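Local coordinates for metallo-beta-lactamase domain-containing protein (Thermotoga maritima, PDB 3H3E) that binds zinc through three histidines and is probably a metal-dependent enzyme of the metallo-beta-lactamase superfamily, its precise reaction being unestablished, at residues P62-I67 with R85-K90; N129-G134 with V167-E172; E218-A223 with D244-E249. The protein carries 2 engineered substitutions. One frame throughout, in Å; residues are numbered along the deposited sequence.

Interaction 1: residues P62-I67 with R85-K90; sequences PKDVLI and RVWLRK
Strands 64-66 and 85-89 run parallel, their short axes 4.7 Å apart at closest and 22° from exact alignment, with Asp64, Val65 and Leu66 paired to Arg85, Val86 and Trp87. Four backbone hydrogen bonds alternate between them: Arg85 N to Lys63 O, Val65 N to Arg85 O, Trp87 N to Val65 O and Ile67 N to Trp87 O. Asp64, Leu66, Arg85 and Trp87 share one face. With CG beside the backbone N (chi1 -69°), Asp64 brings OD1 within 3.0 Å of Trp87 NE1. The N-H...O angle is nearly straight (170°), and OD1 lies in the indole plane, yet the nitrogen meets the carboxylate from above its plane. The same OD1 makes a long salt bridge, 3.7 Å, to Arg85 NH1. These strands and helix 72-75 form a beta-alpha-beta unit of the metallo-beta-lactamase fold; the loop directly after Ile67 carries the zinc ligands His69 and His71. Leu66 lays CD2 over one face of the indole, 3.8 Å from the centroid of the Trp87 five-membered ring, a CH-pi contact. On the face of Val65 and Val86, Ile67 CG1 packs 3.7 Å from Val86 CG1. One water joins Ile67 O to Arg89 N.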
loop_
_atom_site.group_PDB
_atom_site.type_symbol
_atom_site.label_atom_id
_atom_site.label_comp_id
_atom_site.label_asym_id
_atom_site.label_seq_id
_atom_site.Cartn_x
_atom_site.Cartn_y
_atom_site.Cartn_z
ATOM N N PRO A 62 -14.841 -1.638 -7.953
ATOM C CA PRO A 62 -14.668 -2.708 -8.926
ATOM C C PRO A 62 -14.681 -4.067 -8.244
ATOM O O PRO A 62 -14.666 -4.183 -7.020
ATOM C CB PRO A 62 -13.276 -2.434 -9.497
ATOM C CG PRO A 62 -12.692 -1.289 -8.655
ATOM C CD PRO A 62 -13.548 -1.150 -7.462
ATOM N N LYS A 63 -14.701 -5.100 -9.063
ATOM C CA LYS A 63 -14.735 -6.455 -8.575
ATOM C C LYS A 63 -13.487 -6.783 -7.768
ATOM O O LYS A 63 -13.563 -7.486 -6.757
ATOM C CB LYS A 63 -14.855 -7.407 -9.765
ATOM C CG LYS A 63 -14.719 -8.855 -9.405
ATOM C CD LYS A 63 -14.646 -9.703 -10.659
ATOM C CE LYS A 63 -13.782 -9.043 -11.714
ATOM N NZ LYS A 63 -13.261 -10.064 -12.656
ATOM N N ASP A 64 -12.337 -6.286 -8.224
ATOM C CA ASP A 64 -11.047 -6.730 -7.693
ATOM C C ASP A 64 -10.509 -5.825 -6.608
ATOM O O ASP A 64 -10.307 -4.628 -6.812
ATOM C CB ASP A 64 -9.998 -6.858 -8.804
ATOM C CG ASP A 64 -10.286 -8.000 -9.761
ATOM O OD1 ASP A 64 -10.349 -9.169 -9.328
ATOM O OD2 ASP A 64 -10.424 -7.734 -10.965
ATOM N N VAL A 65 -10.264 -6.419 -5.452
ATOM C CA VAL A 65 -9.647 -5.711 -4.342
ATOM C C VAL A 65 -8.321 -6.375 -3.999
ATOM O O VAL A 65 -8.272 -7.580 -3.769
ATOM C CB VAL A 65 -10.554 -5.746 -3.115
ATOM C CG1 VAL A 65 -9.925 -4.958 -1.968
ATOM C CG2 VAL A 65 -11.948 -5.232 -3.488
ATOM N N LEU A 66 -7.248 -5.588 -3.988
ATOM C CA LEU A 66 -5.919 -6.101 -3.685
ATOM C C LEU A 66 -5.540 -5.708 -2.283
ATOM O O LEU A 66 -5.790 -4.585 -1.870
ATOM C CB LEU A 66 -4.888 -5.522 -4.642
ATOM C CG LEU A 66 -5.338 -5.347 -6.077
ATOM C CD1 LEU A 66 -4.236 -4.683 -6.840
ATOM C CD2 LEU A 66 -5.695 -6.686 -6.698
ATOM N N ILE A 67 -4.911 -6.626 -1.563
ATOM C CA ILE A 67 -4.536 -6.376 -0.183
ATOM C C ILE A 67 -3.024 -6.344 -0.041
ATOM O O ILE A 67 -2.354 -7.346 -0.292
ATOM C CB ILE A 67 -5.093 -7.456 0.730
ATOM C CG1 ILE A 67 -6.618 -7.428 0.696
ATOM C CG2 ILE A 67 -4.620 -7.226 2.134
ATOM C CD1 ILE A 67 -7.209 -6.104 1.155
ATOM N N ARG A 85 -13.387 -10.171 -5.434
ATOM C CA ARG A 85 -12.285 -11.093 -5.601
ATOM C C ARG A 85 -11.092 -10.469 -4.901
ATOM O O ARG A 85 -10.556 -9.453 -5.340
ATOM C CB ARG A 85 -11.994 -11.234 -7.077
ATOM C CG ARG A 85 -10.995 -12.281 -7.431
ATOM C CD ARG A 85 -10.626 -12.046 -8.849
ATOM N NE ARG A 85 -10.187 -13.253 -9.522
ATOM C CZ ARG A 85 -9.820 -13.280 -10.795
ATOM N NH1 ARG A 85 -9.850 -12.159 -11.516
ATOM N NH2 ARG A 85 -9.425 -14.422 -11.337
ATOM N N VAL A 86 -10.695 -11.062 -3.786
ATOM C CA VAL A 86 -9.679 -10.465 -2.934
ATOM C C VAL A 86 -8.338 -11.102 -3.185
ATOM O O VAL A 86 -8.162 -12.298 -2.956
ATOM C CB VAL A 86 -10.012 -10.634 -1.453
ATOM C CG1 VAL A 86 -8.897 -10.043 -0.618
ATOM C CG2 VAL A 86 -11.349 -9.994 -1.135
ATOM N N TRP A 87 -7.399 -10.294 -3.670
ATOM C CA TRP A 87 -6.062 -10.761 -3.993
ATOM C C TRP A 87 -5.158 -10.565 -2.801
ATOM O O TRP A 87 -4.779 -9.439 -2.503
ATOM C CB TRP A 87 -5.501 -9.951 -5.145
ATOM C CG TRP A 87 -6.250 -10.102 -6.414
ATOM C CD1 TRP A 87 -7.511 -9.691 -6.661
ATOM C CD2 TRP A 87 -5.773 -10.693 -7.628
ATOM N NE1 TRP A 87 -7.869 -9.996 -7.949
ATOM C CE2 TRP A 87 -6.810 -10.608 -8.568
ATOM C CE3 TRP A 87 -4.571 -11.295 -8.006
ATOM C CZ2 TRP A 87 -6.688 -11.097 -9.870
ATOM C CZ3 TRP A 87 -4.450 -11.786 -9.306
ATOM C CH2 TRP A 87 -5.504 -11.683 -10.216
ATOM N N LEU A 88 -4.817 -11.657 -2.125
ATOM C CA LEU A 88 -3.930 -11.599 -0.982
ATOM C C LEU A 88 -2.880 -12.701 -1.024
ATOM O O LEU A 88 -3.070 -13.726 -1.677
ATOM C CB LEU A 88 -4.729 -11.696 0.316
ATOM C CG LEU A 88 -5.491 -12.988 0.613
ATOM C CD1 LEU A 88 -5.792 -13.076 2.086
ATOM C CD2 LEU A 88 -6.771 -13.073 -0.198
ATOM N N ARG A 89 -1.766 -12.478 -0.332
ATOM C CA ARG A 89 -0.756 -13.506 -0.155
ATOM C C ARG A 89 -1.195 -14.528 0.903
ATOM O O ARG A 89 -1.765 -14.163 1.922
ATOM C CB ARG A 89 0.578 -12.888 0.251
ATOM C CG ARG A 89 1.183 -11.972 -0.778
ATOM C CD ARG A 89 2.710 -12.031 -0.778
ATOM N NE ARG A 89 3.199 -12.783 -1.927
ATOM C CZ ARG A 89 3.983 -13.847 -1.842
ATOM N NH1 ARG A 89 4.399 -14.286 -0.663
ATOM N NH2 ARG A 89 4.364 -14.461 -2.941
ATOM N N LYS A 90 -0.911 -15.807 0.663
ATOM C CA LYS A 90 -1.267 -16.844 1.622
ATOM C C LYS A 90 -0.915 -16.434 3.042
ATOM O O LYS A 90 -1.666 -16.698 3.969
ATOM C CB LYS A 90 -0.614 -18.189 1.276
ATOM C CG LYS A 90 -1.307 -18.953 0.148
ATOM C CD LYS A 90 -0.743 -20.369 -0.016
ATOM C CE LYS A 90 -1.794 -21.362 -0.552
ATOM N NZ LYS A 90 -2.976 -21.585 0.362
HETATM O O HOH W 1 -1.382 -9.827 1.005
#

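Interaction 2: residues N129-G134 with V167-E172; sequences NMFLLG and VVRTKE
Arg169 reaches back over the neighbouring strand by a bend at chi3 (-95°), after a start with CG anti to its backbone N. The turn sets one guanidinium face against the edge of the Phe131 ring: Arg169 NH1 is 3.4 Å from Phe131 CZ, near the ring plane, and the two planes stand 78° apart. With CG beside the backbone N (chi1 -57°), Phe131 brings CE1 and CZ against the guanidinium. Asn129 crosses the arginine chain at about a right angle, its OD1 3.5 Å from Arg169 CD. Beneath these side chains three hydrogen bonds join the antiparallel strands: Arg169 N to Asn129 O, 2.6 Å, and the reciprocal pair between Phe131 and Val167. Leu133 CD1 meets Val167 CG2 at 3.8 Å, on the same side as Phe131. Selenomethionine Met130 and Val168 lie alongside each other on the other face, where Met130 CG sits 4.1 Å from Val168 CG1 before the selenium end leads away. The pair lies in the second mixed sheet of the metallo-beta-lactamase alpha-beta/beta-alpha sandwich, flanked by strands 123-127 and 173-178; Phe196 packs edge-to-face with Phe131, and Met13 of strand 13-19, in the facing sheet, touches Val168.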
loop_
_atom_site.group_PDB
_atom_site.type_symbol
_atom_site.label_atom_id
_atom_site.label_comp_id
_atom_site.label_asym_id
_atom_site.label_seq_id
_atom_site.Cartn_x
_atom_site.Cartn_y
_atom_site.Cartn_z
ATOM N N ASN A 129 -1.212 -4.398 -17.951
ATOM C CA ASN A 129 -0.223 -3.442 -17.504
ATOM C C ASN A 129 -0.216 -3.260 -15.997
ATOM O O ASN A 129 0.427 -2.354 -15.481
ATOM C CB ASN A 129 -0.419 -2.108 -18.234
ATOM C CG ASN A 129 -0.162 -2.223 -19.739
ATOM O OD1 ASN A 129 0.936 -2.603 -20.173
ATOM N ND2 ASN A 129 -1.178 -1.902 -20.539
HETATM N N MSE A 130 -0.926 -4.136 -15.293
HETATM C CA MSE A 130 -0.945 -4.110 -13.839
HETATM C C MSE A 130 -0.334 -5.393 -13.285
HETATM O O MSE A 130 -0.606 -6.483 -13.790
HETATM C CB MSE A 130 -2.371 -3.899 -13.315
HETATM C CG MSE A 130 -2.872 -2.457 -13.454
HETATM SE SE MSE A 130 -4.382 -2.086 -12.550
HETATM C CE MSE A 130 -5.471 -3.236 -13.376
ATOM N N PHE A 131 0.499 -5.246 -12.255
ATOM C CA PHE A 131 1.221 -6.360 -11.651
ATOM C C PHE A 131 1.287 -6.227 -10.136
ATOM O O PHE A 131 1.422 -5.135 -9.608
ATOM C CB PHE A 131 2.677 -6.383 -12.135
ATOM C CG PHE A 131 2.827 -6.453 -13.607
ATOM C CD1 PHE A 131 2.873 -5.296 -14.363
ATOM C CD2 PHE A 131 2.949 -7.675 -14.244
ATOM C CE1 PHE A 131 3.020 -5.357 -15.724
ATOM C CE2 PHE A 131 3.091 -7.739 -15.603
ATOM C CZ PHE A 131 3.127 -6.578 -16.349
ATOM N N LEU A 132 1.262 -7.355 -9.447
ATOM C CA LEU A 132 1.541 -7.370 -8.027
ATOM C C LEU A 132 2.922 -7.933 -7.823
ATOM O O LEU A 132 3.248 -8.989 -8.364
ATOM C CB LEU A 132 0.555 -8.266 -7.299
ATOM C CG LEU A 132 -0.769 -7.633 -6.934
ATOM C CD1 LEU A 132 -1.727 -8.727 -6.509
ATOM C CD2 LEU A 132 -0.556 -6.607 -5.828
ATOM N N LEU A 133 3.723 -7.234 -7.029
ATOM C CA LEU A 133 5.035 -7.718 -6.658
ATOM C C LEU A 133 5.055 -8.157 -5.208
ATOM O O LEU A 133 4.565 -7.451 -4.332
ATOM C CB LEU A 133 6.094 -6.652 -6.920
ATOM C CG LEU A 133 6.632 -6.782 -8.345
ATOM C CD1 LEU A 133 5.581 -6.289 -9.310
ATOM C CD2 LEU A 133 7.922 -6.021 -8.491
ATOM N N GLY A 134 5.633 -9.326 -4.966
ATOM C CA GLY A 134 5.605 -9.943 -3.654
ATOM C C GLY A 134 6.559 -9.283 -2.689
ATOM O O GLY A 134 7.128 -8.235 -2.990
ATOM N N VAL A 167 2.060 -2.461 -9.249
ATOM C CA VAL A 167 2.764 -1.694 -10.265
ATOM C C VAL A 167 1.865 -1.570 -11.493
ATOM O O VAL A 167 1.393 -2.562 -12.048
ATOM C CB VAL A 167 4.105 -2.343 -10.644
ATOM C CG1 VAL A 167 4.851 -1.490 -11.660
ATOM C CG2 VAL A 167 4.938 -2.534 -9.418
ATOM N N VAL A 168 1.615 -0.332 -11.885
ATOM C CA VAL A 168 0.835 -0.034 -13.065
ATOM C C VAL A 168 1.791 0.527 -14.100
ATOM O O VAL A 168 2.472 1.525 -13.852
ATOM C CB VAL A 168 -0.228 1.044 -12.788
ATOM C CG1 VAL A 168 -1.135 1.228 -14.006
ATOM C CG2 VAL A 168 -1.028 0.718 -11.521
ATOM N N ARG A 169 1.829 -0.123 -15.258
ATOM C CA ARG A 169 2.721 0.254 -16.341
ATOM C C ARG A 169 2.011 1.247 -17.256
ATOM O O ARG A 169 0.994 0.938 -17.873
ATOM C CB ARG A 169 3.186 -0.996 -17.087
ATOM C CG ARG A 169 4.168 -0.762 -18.205
ATOM C CD ARG A 169 4.250 -2.015 -19.050
ATOM N NE ARG A 169 5.353 -2.892 -18.673
ATOM C CZ ARG A 169 5.302 -4.220 -18.724
ATOM N NH1 ARG A 169 4.175 -4.816 -19.102
ATOM N NH2 ARG A 169 6.368 -4.950 -18.378
ATOM N N THR A 170 2.570 2.449 -17.307
ATOM C CA THR A 170 2.000 3.621 -17.961
ATOM C C THR A 170 2.944 4.016 -19.103
ATOM O O THR A 170 4.130 3.664 -19.072
ATOM C CB THR A 170 1.868 4.749 -16.899
ATOM O OG1 THR A 170 0.556 4.716 -16.350
ATOM C CG2 THR A 170 2.152 6.132 -17.444
ATOM N N LYS A 171 2.444 4.717 -20.119
ATOM C CA LYS A 171 3.321 5.107 -21.223
ATOM C C LYS A 171 4.418 6.065 -20.732
ATOM O O LYS A 171 5.485 6.179 -21.341
ATOM C CB LYS A 171 2.525 5.697 -22.393
ATOM C CG LYS A 171 1.994 7.088 -22.145
ATOM C CD LYS A 171 1.223 7.616 -23.344
ATOM C CE LYS A 171 -0.200 7.085 -23.369
ATOM N NZ LYS A 171 -1.075 7.879 -24.283
ATOM N N GLU A 172 4.152 6.710 -19.598
ATOM C CA GLU A 172 5.056 7.679 -18.976
ATOM C C GLU A 172 6.029 7.044 -17.975
ATOM O O GLU A 172 6.905 7.718 -17.425
ATOM C CB GLU A 172 4.231 8.734 -18.235
ATOM C CG GLU A 172 3.192 9.438 -19.087
ATOM C CD GLU A 172 3.764 10.644 -19.793
ATOM O OE1 GLU A 172 4.748 11.217 -19.275
ATOM O OE2 GLU A 172 3.231 11.020 -20.860
#

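Interaction 3: residues E218-A223 with D244-E249; sequences EKIVKA and DIFKRE
Two carboxylates come close across this helix pair, their planes turned well away from parallel, with Glu218 OE2 3.6 Å from Glu249 OE2 and Arg248 serving both. Helices 214-226 and 240-249 belong to the metallo-beta-lactamase fold and are joined by an alpha-beta-alpha connection through strand 231-235; their short axes approach to 9.9 Å and cross at -47°. Between the helices Arg248 NH2 forms a salt bridge with Glu218 OE2 at 3.4 Å, the oxygen at the edge of the guanidinium and the two planes 85° apart. Arg248 NE makes a weak hydrogen bond to Glu249 OE2 within its own helix, completing a salt-bridge network. The positive charge probably offsets the repulsion between the acids, although the arginine is poorly ordered, so the detailed geometry deserves caution.

Both glutamates start with CG beside the backbone N and run extended beyond it, which carries their carboxylates to the outer edge of the interface. Glu218 CG also passes Ile245 CG2 at 4.1 Å, linking the charged edge to the apolar interior. There Val221 is the central side chain, directed at the other helix with its two methyls divided: CG1, anti to the backbone N, packs on the Glu249 backbone, whereas CG2 meets Ile245 and Phe246. Phe224 adds an edge-to-face partner to Phe246, and Ile220 extends from the interface to helix 185-193. Val221 CG2 stands over the centre of the Phe246 ring, 3.9 Å from its centroid and 13° off the normal, a CH-pi contact.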
loop_
_atom_site.group_PDB
_atom_site.type_symbol
_atom_site.label_atom_id
_atom_site.label_comp_id
_atom_site.label_asym_id
_atom_site.label_seq_id
_atom_site.Cartn_x
_atom_site.Cartn_y
_atom_site.Cartn_z
ATOM N N GLU A 218 16.820 9.682 4.893
ATOM C CA GLU A 218 17.584 10.341 3.835
ATOM C C GLU A 218 18.128 9.328 2.836
ATOM O O GLU A 218 18.103 9.553 1.633
ATOM C CB GLU A 218 18.710 11.170 4.441
ATOM C CG GLU A 218 18.199 12.233 5.396
ATOM C CD GLU A 218 19.279 13.177 5.871
ATOM O OE1 GLU A 218 20.448 12.984 5.471
ATOM O OE2 GLU A 218 18.952 14.112 6.641
ATOM N N LYS A 219 18.611 8.210 3.357
ATOM C CA LYS A 219 19.073 7.111 2.539
ATOM C C LYS A 219 17.950 6.659 1.580
ATOM O O LYS A 219 18.206 6.227 0.448
ATOM C CB LYS A 219 19.485 5.963 3.463
ATOM C CG LYS A 219 20.863 5.369 3.198
ATOM C CD LYS A 219 20.933 4.609 1.871
ATOM C CE LYS A 219 22.391 4.370 1.432
ATOM N NZ LYS A 219 23.069 5.600 0.898
ATOM N N ILE A 220 16.704 6.759 2.043
ATOM C CA ILE A 220 15.554 6.342 1.252
ATOM C C ILE A 220 15.264 7.370 0.169
ATOM O O ILE A 220 15.128 7.017 -1.007
ATOM C CB ILE A 220 14.318 6.115 2.142
ATOM C CG1 ILE A 220 14.407 4.747 2.815
ATOM C CG2 ILE A 220 13.019 6.221 1.345
ATOM C CD1 ILE A 220 13.423 4.571 3.942
ATOM N N VAL A 221 15.198 8.640 0.563
ATOM C CA VAL A 221 15.027 9.716 -0.404
ATOM C C VAL A 221 16.110 9.652 -1.473
ATOM O O VAL A 221 15.850 9.890 -2.652
ATOM C CB VAL A 221 15.099 11.072 0.256
ATOM C CG1 VAL A 221 14.968 12.159 -0.790
ATOM C CG2 VAL A 221 14.001 11.200 1.312
ATOM N N LYS A 222 17.325 9.322 -1.049
ATOM C CA LYS A 222 18.446 9.144 -1.958
ATOM C C LYS A 222 18.112 8.089 -3.009
ATOM O O LYS A 222 18.397 8.290 -4.188
ATOM C CB LYS A 222 19.707 8.770 -1.177
ATOM C CG LYS A 222 20.980 8.643 -1.997
ATOM C CD LYS A 222 22.032 7.801 -1.249
ATOM C CE LYS A 222 23.385 7.718 -1.980
ATOM N NZ LYS A 222 24.330 8.841 -1.628
ATOM N N ALA A 223 17.482 6.986 -2.594
ATOM C CA ALA A 223 17.095 5.929 -3.542
ATOM C C ALA A 223 16.042 6.409 -4.531
ATOM O O ALA A 223 16.120 6.109 -5.717
ATOM C CB ALA A 223 16.598 4.681 -2.818
ATOM N N ASP A 244 8.746 15.989 5.430
ATOM C CA ASP A 244 9.539 17.218 5.412
ATOM C C ASP A 244 10.893 16.953 4.776
ATOM O O ASP A 244 11.396 17.770 4.005
ATOM C CB ASP A 244 9.722 17.802 6.823
ATOM C CG ASP A 244 8.499 18.574 7.314
ATOM O OD1 ASP A 244 7.518 18.728 6.549
ATOM O OD2 ASP A 244 8.526 19.027 8.479
ATOM N N ILE A 245 11.486 15.808 5.098
ATOM C CA ILE A 245 12.762 15.422 4.493
ATOM C C ILE A 245 12.626 15.199 2.984
ATOM O O ILE A 245 13.471 15.657 2.212
ATOM C CB ILE A 245 13.360 14.171 5.162
ATOM C CG1 ILE A 245 13.776 14.494 6.604
ATOM C CG2 ILE A 245 14.526 13.638 4.351
ATOM C CD1 ILE A 245 14.219 13.286 7.406
ATOM N N PHE A 246 11.562 14.509 2.569
ATOM C CA PHE A 246 11.248 14.368 1.144
ATOM C C PHE A 246 11.146 15.744 0.494
ATOM O O PHE A 246 11.755 15.984 -0.538
ATOM C CB PHE A 246 9.941 13.591 0.909
ATOM C CG PHE A 246 10.123 12.108 0.694
ATOM C CD1 PHE A 246 10.153 11.577 -0.584
ATOM C CD2 PHE A 246 10.224 11.237 1.771
ATOM C CE1 PHE A 246 10.310 10.205 -0.788
ATOM C CE2 PHE A 246 10.380 9.866 1.577
ATOM C CZ PHE A 246 10.423 9.355 0.296
ATOM N N LYS A 247 10.381 16.652 1.090
ATOM C CA LYS A 247 10.202 17.977 0.490
ATOM C C LYS A 247 11.519 18.745 0.305
ATOM O O LYS A 247 11.659 19.522 -0.643
ATOM C CB LYS A 247 9.180 18.829 1.256
ATOM C CG LYS A 247 7.746 18.274 1.253
ATOM C CD LYS A 247 6.707 19.393 1.350
ATOM C CE LYS A 247 5.266 18.879 1.492
ATOM N NZ LYS A 247 4.734 18.992 2.893
ATOM N N ARG A 248 12.490 18.513 1.186
ATOM C CA ARG A 248 13.733 19.284 1.142
ATOM C C ARG A 248 14.885 18.579 0.429
ATOM O O ARG A 248 15.911 19.200 0.164
ATOM C CB ARG A 248 14.175 19.723 2.550
ATOM C CG ARG A 248 15.118 18.746 3.237
ATOM C CD ARG A 248 16.026 19.417 4.266
ATOM N NE ARG A 248 16.838 18.429 4.979
ATOM C CZ ARG A 248 16.653 18.070 6.250
ATOM N NH1 ARG A 248 15.688 18.630 6.971
ATOM N NH2 ARG A 248 17.441 17.155 6.804
ATOM N N GLU A 249 14.731 17.296 0.116
ATOM C CA GLU A 249 15.831 16.545 -0.494
ATOM C C GLU A 249 15.462 15.784 -1.767
ATOM O O GLU A 249 16.326 15.430 -2.567
ATOM C CB GLU A 249 16.449 15.601 0.527
ATOM C CG GLU A 249 17.212 16.332 1.612
ATOM C CD GLU A 249 17.939 15.392 2.539
ATOM O OE1 GLU A 249 17.963 14.179 2.240
ATOM O OE2 GLU A 249 18.484 15.862 3.561
#

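In the fold
Interactions 1 and 2 belong to different mixed sheets that pack together: Trp87 and Leu66 touch Leu132, and Arg89 meets Gly134. Interaction 1 is the more buried and the nearest to the zinc ligands in sequence, whereas interaction 2 is only partly buried and lies away from the metal site. Both rest on backbone hydrogen bonds, between parallel strands in the first and antiparallel in the second. Interaction 3, about 32 Å from interaction 1 centre to centre, has no hydrogen bond across its helices, which meet through apolar side chains and a charged edge. Arginine meets a carboxylate in interaction 1 (at long range) and 3 (where it is poorly ordered), but a phenylalanine edge in interaction 2.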